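TRNA (cytosine(72)-C(5))-methyltransferase (PDB 5ZVE) methylates the C5 position of cytosine 72 in several tRNAs, using S-adenosyl-L-methionine as the methyl donor. Local coordinates at residues V317-T322 and F374-L379. Sequence-based numbering, arbitrary orientation.
Sequences VLVYST and FFIAKL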
loop_
_atom_site.group_PDB
_atom_site.type_symbol
_atom_site.label_atom_id
_atom_site.label_comp_id
_atom_site.label_asym_id
_atom_site.label_seq_id
_atom_site.Cartn_x
_atom_site.Cartn_y
_atom_site.Cartn_z
ATOM N N VAL A 317 5.107 -4.566 -23.427
ATOM C CA VAL A 317 3.992 -4.211 -22.561
ATOM C C VAL A 317 4.455 -3.415 -21.346
ATOM O O VAL A 317 5.417 -3.788 -20.666
ATOM C CB VAL A 317 3.238 -5.460 -22.084
ATOM C CG1 VAL A 317 2.158 -5.083 -21.067
ATOM C CG2 VAL A 317 2.642 -6.197 -23.270
ATOM N N LEU A 318 3.768 -2.311 -21.081
ATOM C CA LEU A 318 4.008 -1.534 -19.872
ATOM C C LEU A 318 2.785 -1.572 -18.970
ATOM O O LEU A 318 1.661 -1.338 -19.418
ATOM C CB LEU A 318 4.364 -0.085 -20.217
ATOM C CG LEU A 318 4.374 0.917 -19.054
ATOM C CD1 LEU A 318 5.539 0.665 -18.115
ATOM C CD2 LEU A 318 4.404 2.346 -19.576
ATOM N N VAL A 319 3.005 -1.892 -17.702
ATOM C CA VAL A 319 1.953 -1.739 -16.713
ATOM C C VAL A 319 2.320 -0.591 -15.786
ATOM O O VAL A 319 3.363 -0.611 -15.126
ATOM C CB VAL A 319 1.707 -3.034 -15.906
ATOM C CG1 VAL A 319 0.956 -2.721 -14.624
ATOM C CG2 VAL A 319 0.930 -4.035 -16.744
ATOM N N TYR A 320 1.455 0.414 -15.765
ATOM C CA TYR A 320 1.620 1.586 -14.923
ATOM C C TYR A 320 0.605 1.556 -13.791
ATOM O O TYR A 320 -0.589 1.377 -14.028
ATOM C CB TYR A 320 1.466 2.851 -15.769
ATOM C CG TYR A 320 1.553 4.166 -15.030
ATOM C CD1 TYR A 320 2.784 4.760 -14.767
ATOM C CD2 TYR A 320 0.402 4.846 -14.648
ATOM C CE1 TYR A 320 2.866 5.984 -14.115
ATOM C CE2 TYR A 320 0.475 6.066 -13.994
ATOM C CZ TYR A 320 1.711 6.633 -13.733
ATOM O OH TYR A 320 1.788 7.848 -13.082
ATOM N N SER A 321 1.077 1.704 -12.560
ATOM C CA SER A 321 0.170 1.733 -11.421
ATOM C C SER A 321 0.564 2.791 -10.398
ATOM O O SER A 321 1.742 3.098 -10.216
ATOM C CB SER A 321 0.098 0.353 -10.750
ATOM O OG SER A 321 1.342 -0.030 -10.188
ATOM N N THR A 322 -0.442 3.348 -9.733
ATOM C CA THR A 322 -0.223 4.247 -8.606
ATOM C C THR A 322 -1.204 3.939 -7.485
ATOM O O THR A 322 -2.251 3.333 -7.716
ATOM C CB THR A 322 -0.389 5.734 -9.000
ATOM O OG1 THR A 322 -1.784 6.027 -9.155
ATOM C CG2 THR A 322 0.346 6.061 -10.299
ATOM N N PHE A 374 -6.593 3.386 -5.948
ATOM C CA PHE A 374 -5.568 2.777 -6.780
ATOM C C PHE A 374 -5.861 2.972 -8.254
ATOM O O PHE A 374 -6.984 3.300 -8.640
ATOM C CB PHE A 374 -5.456 1.286 -6.458
ATOM C CG PHE A 374 -4.067 0.732 -6.601
ATOM C CD1 PHE A 374 -3.160 0.829 -5.556
ATOM C CD2 PHE A 374 -3.677 0.092 -7.767
ATOM C CE1 PHE A 374 -1.888 0.308 -5.674
ATOM C CE2 PHE A 374 -2.405 -0.429 -7.890
ATOM C CZ PHE A 374 -1.510 -0.320 -6.844
ATOM N N PHE A 375 -4.843 2.763 -9.078
ATOM C CA PHE A 375 -4.972 2.970 -10.511
ATOM C C PHE A 375 -4.056 2.018 -11.266
ATOM O O PHE A 375 -2.899 1.841 -10.896
ATOM C CB PHE A 375 -4.648 4.426 -10.865
ATOM C CG PHE A 375 -4.727 4.723 -12.334
ATOM C CD1 PHE A 375 -5.948 4.984 -12.934
ATOM C CD2 PHE A 375 -3.581 4.745 -13.113
ATOM C CE1 PHE A 375 -6.027 5.251 -14.291
ATOM C CE2 PHE A 375 -3.649 5.019 -14.467
ATOM C CZ PHE A 375 -4.873 5.273 -15.057
ATOM N N ILE A 376 -4.580 1.402 -12.321
ATOM C CA ILE A 376 -3.808 0.460 -13.127
ATOM C C ILE A 376 -4.040 0.690 -14.615
ATOM O O ILE A 376 -5.180 0.675 -15.081
ATOM C CB ILE A 376 -4.166 -1.016 -12.814
ATOM C CG1 ILE A 376 -4.135 -1.301 -11.311
ATOM C CG2 ILE A 376 -3.234 -1.963 -13.559
ATOM C CD1 ILE A 376 -4.527 -2.749 -10.965
ATOM N N ALA A 377 -2.958 0.900 -15.357
ATOM C CA ALA A 377 -3.029 0.999 -16.808
ATOM C C ALA A 377 -2.125 -0.042 -17.458
ATOM O O ALA A 377 -0.982 -0.224 -17.040
ATOM C CB ALA A 377 -2.642 2.404 -17.268
ATOM N N LYS A 378 -2.630 -0.710 -18.490
ATOM C CA LYS A 378 -1.833 -1.684 -19.228
ATOM C C LYS A 378 -1.699 -1.268 -20.679
ATOM O O LYS A 378 -2.702 -1.108 -21.376
ATOM C CB LYS A 378 -2.458 -3.075 -19.159
ATOM C CG LYS A 378 -1.665 -4.128 -19.915
ATOM C CD LYS A 378 -2.514 -5.345 -20.211
ATOM C CE LYS A 378 -1.674 -6.459 -20.798
ATOM N NZ LYS A 378 -2.507 -7.620 -21.197
ATOM N N LEU A 379 -0.461 -1.114 -21.142
ATOM C CA LEU A 379 -0.228 -0.612 -22.495
ATOM C C LEU A 379 0.682 -1.482 -23.348
ATOM O O LEU A 379 1.577 -2.167 -22.850
ATOM C CB LEU A 379 0.366 0.789 -22.456
ATOM C CG LEU A 379 -0.438 1.925 -21.841
ATOM C CD1 LEU A 379 0.028 3.210 -22.441
ATOM C CD2 LEU A 379 -1.885 1.766 -22.105
#
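Leu379 N donates to Leu318 O at 2.7 Å, nearly straight at 166°, and Leu318 N returns a bond to Leu379 O. A second such backbone pair joins Tyr320 to Ala377, and a third joins Thr322 to Phe375. In this last pair Thr322 O takes a bent bond from Phe375 N, 3.0 Å long with 138° at the hydrogen, and the Phe374 ring lies flat against the same oxygen, which stands 3.3 Å above the ring plane over its centre. Ser321 CB comes obliquely to Phe374 CE2 at 3.9 Å, while Ser321 OG hydrogen-bonds to Asp273, a residue that binds S-adenosyl-L-methionine. An alanine in place of Phe374 would probably leave Thr322 O without its aromatic cover and open a gap beside Ser321 CB.

Side chains alternate between the two faces. On one, the rings of Tyr320 and Phe375 meet edge to edge, Tyr320 CD2 lying 4.1 Å from Phe375 CE2; Tyr320 OH reaches Glu329 O, and helix 331-339 covers this face. On the other, Lys378 CG, anti to the backbone N, lies 4.1 Å from Val319 CG2, and the extended chain beyond it brings CE to Val317 CG1; Val319 and Ile376 pack against helix 184-193.

Strand 316-322 runs directly into Cys323, the predicted nucleophile. Strand 374-381 is the reversed strand of the Rossmann-like class I methyltransferase sheet, inserted between 316-322 and 342-344, with 267-273 parallel to 316-322 on the other side.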